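Local coordinates for putative dimetal phosphatase (PDB 2NXF), which probably hydrolyses ADP-ribose and CDP-alcohols such as CDP-choline at a dinuclear metal centre of the calcineurin-like phosphoesterase kind, at residues 59-64 against 74-79; 15-20 against 64-69. All coordinates share one frame; numbering follows the deposited sequence.

In the fold
Strand 6-11 ends in the loop that carries 15-20, and after helix 35-49 and strand 54-57 the chain returns to the metal centre with the loop 59-64. Interaction 2 closes the long excursion between 15-20 and 64-69, bringing the loop after the first strand against helix 65-68. Interaction 1 closes a much shorter one, folding helix 72-84 back onto 59-64. The two cross along the chain rather than nest, and they share Gly64. They also touch directly: Asp63 receives a probable hydrogen bond from Gln15, and Asp60 and Gln15 bind the same zinc ion. Together they tie two metal-bearing loops to the two successive helices 65-68 and 72-84.

Interaction 1 (59-64 against 74-79); sequences GDIIDG and RALDTV. With ZN (zinc ion), chain B; ZN (zinc ion), chain C.
Ile62 holds CG1 between its backbone N and carbonyl carbon (chi1 58°), which leaves CG2 anti to the carbonyl carbon and facing helix 72-84, whereas Ile61 has CG1 anti to its backbone N (chi1 -157°) and an extended chi2 (179°) that carries CD1 to Val79. Both branches meet one methyl: Ile61 CD1 and Ile62 CG2 each lie 3.8 Å from Val79 CG2. The side chains of Ile61 and Val79 run antiparallel alongside one another, and CG1 of Val79 rests against the carbonyl O of Ile61. One turn earlier, Ile62 CG2 packs on Ala75, 4.0 Å from its CB and 3.6 Å from its carbonyl O. Leu76 adds a looser fringe, its CD1 4.3 Å from Ile61 CG2. Phe102 and Asn101 also touch Ile62, and Tyr16 also touches Val79. At the start of the loop, Asp60 lies far from the helix; its OD2 bridges the two zinc ions at 2.2 Å to each, and water 1 binds both metals as well. Asp13, Gln15 and His267 complete the protein ligands of one zinc ion, Asn96, His228 and His265 those of the other. The contact is thus apolar and buried, packing loop against helix through van der Waals contact, while the loop's polar bonds go to Glu98, His97 and Tyr16 and its metal bonds come from Asp60, as in the dinuclear centres of calcineurin-like phosphoesterases.

Interaction 2 (15-20 against 64-69); sequences QYADIE and GHNRRR. With ZN (zinc ion), chain B; PO4 (phosphate ion), chain F.
Asn66 fastens helix 65-68 to the loop 15-20: ND2 donates to the carbonyl O of Tyr16 at 2.8 Å, with an N-H...O angle of 157°. The acceptor lies almost in the amide plane, and ND2 in the carbonyl plane of Tyr16. Chi1 (-70°) puts CG beside the backbone N, and chi2 (-62°) turns ND2 to Tyr16 O. ND2 also bonds to the carbonyl O of Asp63, while OD1 sits 3.4 Å from Ala17 CB and accepts from water 2. An alanine here would probably leave the carbonyls of Tyr16 and Asp63 without this donor and water 2 without the acceptor it has in OD1. Also tightly packed, Ile19 CD1 lies 3.6 Å from His65 CB, the side chains crossing at about a right angle, and Ile19 CG2 lies 3.4 Å from Arg69 CD. The solvent side is looser. There the carbonyl O of Asp18 lies over one face of the Arg69 guanidinium, 3.7 Å from CZ. Water 2 joins Asp18 N, Asn66 OD1 and Arg69 NH1; water 3, at the guanidinium edge, joins NH1 to Asp18 OD2. Those charged atoms stand 4.6 Å apart, beyond a salt bridge; Asp18 OD1 pairs with Arg34. Gln15 OE1 binds a zinc ion at 2.0 Å; phosphate O3 binds the same ion and takes a weak bond from Gln15 NE2, which also bonds to Asp63 OD1. The contact thus seats one zinc-ligand loop of a calcineurin-like phosphoesterase on the short helix after the loop of Asp60; Arg69 packs its aliphatic part on Ile19, while its charged end reaches Asp18 through water and probably long-range attraction.

Interaction 1 (59-64 against 74-79)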
loop_
_atom_site.group_PDB
_atom_site.type_symbol
_atom_site.label_atom_id
_atom_site.label_comp_id
_atom_site.label_asym_id
_atom_site.label_seq_id
_atom_site.Cartn_x
_atom_site.Cartn_y
_atom_site.Cartn_z
ATOM N N GLY A 59 1.400 -0.937 -4.114
ATOM C CA GLY A 59 0.172 -0.895 -4.920
ATOM C C GLY A 59 0.183 0.242 -5.921
ATOM O O GLY A 59 1.130 1.050 -5.956
ATOM N N ASP A 60 -0.915 0.324 -6.683
ATOM C CA ASP A 60 -1.008 1.209 -7.844
ATOM C C ASP A 60 0.200 0.997 -8.738
ATOM O O ASP A 60 0.832 1.971 -9.150
ATOM C CB ASP A 60 -1.083 2.685 -7.418
ATOM C CG ASP A 60 -2.435 3.070 -6.815
ATOM O OD1 ASP A 60 -3.350 2.224 -6.734
ATOM O OD2 ASP A 60 -2.564 4.214 -6.376
ATOM N N ILE A 61 0.519 -0.267 -9.051
ATOM C CA ILE A 61 1.718 -0.548 -9.875
ATOM C C ILE A 61 1.504 -0.172 -11.355
ATOM O O ILE A 61 2.461 0.159 -12.054
ATOM C CB ILE A 61 2.192 -2.003 -9.702
ATOM C CG1 ILE A 61 3.679 -2.117 -10.070
ATOM C CG2 ILE A 61 1.249 -2.975 -10.446
ATOM C CD1 ILE A 61 4.256 -3.517 -9.897
ATOM N N ILE A 62 0.249 -0.211 -11.829
ATOM C CA ILE A 62 -0.047 0.320 -13.166
ATOM C C ILE A 62 -1.226 1.263 -13.066
ATOM O O ILE A 62 -2.082 1.075 -12.210
ATOM C CB ILE A 62 -0.350 -0.787 -14.221
ATOM C CG1 ILE A 62 -1.532 -1.665 -13.799
ATOM C CG2 ILE A 62 0.908 -1.645 -14.517
ATOM C CD1 ILE A 62 -2.142 -2.434 -14.993
ATOM N N ASP A 63 -1.283 2.265 -13.937
ATOM C CA ASP A 63 -2.342 3.281 -13.812
ATOM C C ASP A 63 -3.673 2.786 -14.368
ATOM O O ASP A 63 -3.701 2.002 -15.319
ATOM C CB ASP A 63 -1.939 4.559 -14.547
ATOM C CG ASP A 63 -2.748 5.751 -14.097
ATOM O OD1 ASP A 63 -2.441 6.311 -13.023
ATOM O OD2 ASP A 63 -3.705 6.099 -14.794
ATOM N N GLY A 64 -4.775 3.271 -13.796
ATOM C CA GLY A 64 -6.100 2.995 -14.337
ATOM C C GLY A 64 -6.287 3.488 -15.771
ATOM O O GLY A 64 -7.167 3.002 -16.489
ATOM N N ARG A 74 -0.744 -5.580 -21.087
ATOM C CA ARG A 74 0.618 -5.258 -21.550
ATOM C C ARG A 74 1.344 -4.340 -20.569
ATOM O O ARG A 74 2.550 -4.477 -20.379
ATOM C CB ARG A 74 0.663 -4.720 -22.979
ATOM C CG ARG A 74 0.111 -3.343 -23.191
ATOM C CD ARG A 74 0.652 -2.752 -24.513
ATOM N NE ARG A 74 0.626 -3.704 -25.630
ATOM C CZ ARG A 74 1.295 -3.541 -26.772
ATOM N NH1 ARG A 74 2.050 -2.459 -26.960
ATOM N NH2 ARG A 74 1.212 -4.458 -27.733
ATOM N N ALA A 75 0.608 -3.426 -19.938
ATOM C CA ALA A 75 1.196 -2.561 -18.912
ATOM C C ALA A 75 1.683 -3.392 -17.730
ATOM O O ALA A 75 2.796 -3.197 -17.222
ATOM C CB ALA A 75 0.202 -1.482 -18.440
ATOM N N LEU A 76 0.858 -4.329 -17.287
ATOM C CA LEU A 76 1.267 -5.177 -16.165
ATOM C C LEU A 76 2.504 -5.987 -16.562
ATOM O O LEU A 76 3.458 -6.107 -15.785
ATOM C CB LEU A 76 0.121 -6.096 -15.729
ATOM C CG LEU A 76 0.485 -7.012 -14.552
ATOM C CD1 LEU A 76 0.875 -6.200 -13.305
ATOM C CD2 LEU A 76 -0.683 -7.987 -14.269
ATOM N N ASP A 77 2.508 -6.500 -17.790
ATOM C CA ASP A 77 3.645 -7.298 -18.284
ATOM C C ASP A 77 4.928 -6.482 -18.188
ATOM O O ASP A 77 5.984 -6.998 -17.811
ATOM C CB ASP A 77 3.422 -7.715 -19.735
ATOM C CG ASP A 77 2.463 -8.896 -19.883
ATOM O OD1 ASP A 77 2.084 -9.530 -18.873
ATOM O OD2 ASP A 77 2.092 -9.193 -21.042
ATOM N N THR A 78 4.827 -5.207 -18.538
ATOM C CA THR A 78 5.974 -4.318 -18.548
ATOM C C THR A 78 6.602 -4.185 -17.164
ATOM O O THR A 78 7.820 -4.350 -17.013
ATOM C CB THR A 78 5.609 -2.937 -19.138
ATOM O OG1 THR A 78 5.313 -3.111 -20.533
ATOM C CG2 THR A 78 6.797 -1.961 -19.001
ATOM N N VAL A 79 5.776 -3.903 -16.162
ATOM C CA VAL A 79 6.289 -3.721 -14.812
ATOM C C VAL A 79 6.736 -5.033 -14.182
ATOM O O VAL A 79 7.703 -5.048 -13.408
ATOM C CB VAL A 79 5.298 -2.963 -13.867
ATOM C CG1 VAL A 79 5.050 -1.540 -14.386
ATOM C CG2 VAL A 79 3.990 -3.724 -13.679
HETATM ZN ZN ZN B . -1.368 6.076 -6.569
HETATM ZN ZN ZN C . -3.833 4.845 -4.719
HETATM O O HOH W 1 -2.577 6.583 -4.873
#

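Interaction 2 (15-20 against 64-69)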
loop_
_atom_site.group_PDB
_atom_site.type_symbol
_atom_site.label_atom_id
_atom_site.label_comp_id
_atom_site.label_asym_id
_atom_site.label_seq_id
_atom_site.Cartn_x
_atom_site.Cartn_y
_atom_site.Cartn_z
ATOM N N GLN A 15 2.537 3.139 -10.962
ATOM C CA GLN A 15 1.450 3.644 -11.819
ATOM C C GLN A 15 1.870 3.817 -13.276
ATOM O O GLN A 15 1.535 4.809 -13.919
ATOM C CB GLN A 15 0.819 4.935 -11.247
ATOM C CG GLN A 15 -0.460 4.601 -10.509
ATOM C CD GLN A 15 -0.957 5.695 -9.601
ATOM O OE1 GLN A 15 -0.667 5.699 -8.394
ATOM N NE2 GLN A 15 -1.716 6.621 -10.163
ATOM N N TYR A 16 2.613 2.831 -13.767
ATOM C CA TYR A 16 3.110 2.849 -15.150
ATOM C C TYR A 16 1.963 2.881 -16.159
ATOM O O TYR A 16 0.930 2.254 -15.943
ATOM C CB TYR A 16 3.990 1.609 -15.420
ATOM C CG TYR A 16 4.341 1.498 -16.874
ATOM C CD1 TYR A 16 5.261 2.379 -17.451
ATOM C CD2 TYR A 16 3.714 0.561 -17.697
ATOM C CE1 TYR A 16 5.580 2.297 -18.803
ATOM C CE2 TYR A 16 4.014 0.485 -19.048
ATOM C CZ TYR A 16 4.947 1.360 -19.596
ATOM O OH TYR A 16 5.257 1.315 -20.939
ATOM N N ALA A 17 2.156 3.629 -17.236
ATOM C CA ALA A 17 1.312 3.542 -18.439
ATOM C C ALA A 17 2.106 4.067 -19.611
ATOM O O ALA A 17 2.923 4.981 -19.455
ATOM C CB ALA A 17 0.009 4.340 -18.254
ATOM N N ASP A 18 1.862 3.504 -20.793
ATOM C CA ASP A 18 2.563 3.930 -22.002
ATOM C C ASP A 18 1.808 5.097 -22.642
ATOM O O ASP A 18 1.252 4.984 -23.750
ATOM C CB ASP A 18 2.706 2.753 -22.984
ATOM C CG ASP A 18 3.594 3.084 -24.175
ATOM O OD1 ASP A 18 4.323 4.111 -24.152
ATOM O OD2 ASP A 18 3.536 2.327 -25.176
ATOM N N ILE A 19 1.787 6.224 -21.926
ATOM C CA ILE A 19 1.040 7.411 -22.351
ATOM C C ILE A 19 1.844 8.660 -21.991
ATOM O O ILE A 19 2.767 8.595 -21.176
ATOM C CB ILE A 19 -0.355 7.502 -21.673
ATOM C CG1 ILE A 19 -0.231 7.634 -20.144
ATOM C CG2 ILE A 19 -1.240 6.307 -22.034
ATOM C CD1 ILE A 19 -1.561 7.503 -19.366
ATOM N N GLU A 20 1.500 9.791 -22.595
ATOM C CA GLU A 20 2.219 11.028 -22.294
ATOM C C GLU A 20 1.973 11.460 -20.841
ATOM O O GLU A 20 0.976 11.070 -20.211
ATOM C CB GLU A 20 1.874 12.138 -23.299
ATOM C CG GLU A 20 2.660 12.022 -24.626
ATOM C CD GLU A 20 2.231 13.022 -25.695
ATOM O OE1 GLU A 20 1.006 13.172 -25.950
ATOM O OE2 GLU A 20 3.126 13.637 -26.323
ATOM N N GLY A 64 -4.775 3.271 -13.796
ATOM C CA GLY A 64 -6.100 2.995 -14.337
ATOM C C GLY A 64 -6.287 3.488 -15.771
ATOM O O GLY A 64 -7.167 3.002 -16.489
ATOM N N HIS A 65 -5.470 4.450 -16.208
ATOM C CA HIS A 65 -5.524 4.888 -17.615
ATOM C C HIS A 65 -5.270 3.747 -18.592
ATOM O O HIS A 65 -5.688 3.809 -19.739
ATOM C CB HIS A 65 -4.533 6.019 -17.904
ATOM C CG HIS A 65 -5.045 7.375 -17.531
ATOM N ND1 HIS A 65 -4.544 8.091 -16.468
ATOM C CD2 HIS A 65 -6.028 8.137 -18.066
ATOM C CE1 HIS A 65 -5.178 9.250 -16.379
ATOM N NE2 HIS A 65 -6.087 9.300 -17.334
ATOM N N ASN A 66 -4.562 2.716 -18.145
ATOM C CA ASN A 66 -4.335 1.561 -19.011
ATOM C C ASN A 66 -5.651 0.894 -19.448
ATOM O O ASN A 66 -5.780 0.471 -20.595
ATOM C CB ASN A 66 -3.413 0.562 -18.344
ATOM C CG ASN A 66 -1.985 1.084 -18.238
ATOM O OD1 ASN A 66 -1.345 1.350 -19.247
ATOM N ND2 ASN A 66 -1.499 1.267 -17.010
ATOM N N ARG A 67 -6.607 0.810 -18.527
ATOM C CA ARG A 67 -7.940 0.269 -18.837
ATOM C C ARG A 67 -8.586 1.098 -19.945
ATOM O O ARG A 67 -9.143 0.559 -20.899
ATOM C CB ARG A 67 -8.827 0.281 -17.577
ATOM C CG ARG A 67 -10.294 -0.092 -17.826
ATOM C CD ARG A 67 -10.533 -1.514 -17.466
ATOM N NE ARG A 67 -11.943 -1.877 -17.540
ATOM C CZ ARG A 67 -12.372 -3.065 -17.948
ATOM N NH1 ARG A 67 -11.496 -3.978 -18.351
ATOM N NH2 ARG A 67 -13.679 -3.322 -18.004
ATOM N N ARG A 68 -8.490 2.416 -19.821
ATOM C CA ARG A 68 -9.101 3.327 -20.789
ATOM C C ARG A 68 -8.470 3.250 -22.182
ATOM O O ARG A 68 -9.097 3.637 -23.152
ATOM C CB ARG A 68 -9.076 4.768 -20.262
ATOM C CG ARG A 68 -9.936 4.978 -19.004
ATOM C CD ARG A 68 -9.670 6.347 -18.361
ATOM N NE ARG A 68 -9.851 7.443 -19.309
ATOM C CZ ARG A 68 -9.686 8.737 -19.027
ATOM N NH1 ARG A 68 -9.338 9.126 -17.805
ATOM N NH2 ARG A 68 -9.873 9.643 -19.979
ATOM N N ARG A 69 -7.221 2.774 -22.265
ATOM C CA ARG A 69 -6.606 2.503 -23.577
ATOM C C ARG A 69 -6.536 1.027 -23.932
ATOM O O ARG A 69 -5.885 0.669 -24.916
ATOM C CB ARG A 69 -5.221 3.174 -23.739
ATOM C CG ARG A 69 -4.173 2.673 -22.785
ATOM C CD ARG A 69 -2.900 3.504 -22.909
ATOM N NE ARG A 69 -2.480 3.617 -24.304
ATOM C CZ ARG A 69 -1.558 2.849 -24.888
ATOM N NH1 ARG A 69 -0.918 1.918 -24.191
ATOM N NH2 ARG A 69 -1.270 3.025 -26.176
HETATM ZN ZN ZN B . -1.368 6.076 -6.569
HETATM P P PO4 F . -4.205 7.764 -6.984
HETATM O O1 PO4 F . -3.992 8.987 -6.120
HETATM O O2 PO4 F . -5.056 8.140 -8.181
HETATM O O3 PO4 F . -2.908 7.258 -7.586
HETATM O O4 PO4 F . -4.820 6.649 -6.194
HETATM O O HOH W 2 -0.018 1.418 -21.540
HETATM O O HOH W 3 1.410 0.397 -25.212
HETATM O O HOH W 1 -2.577 6.583 -4.873
#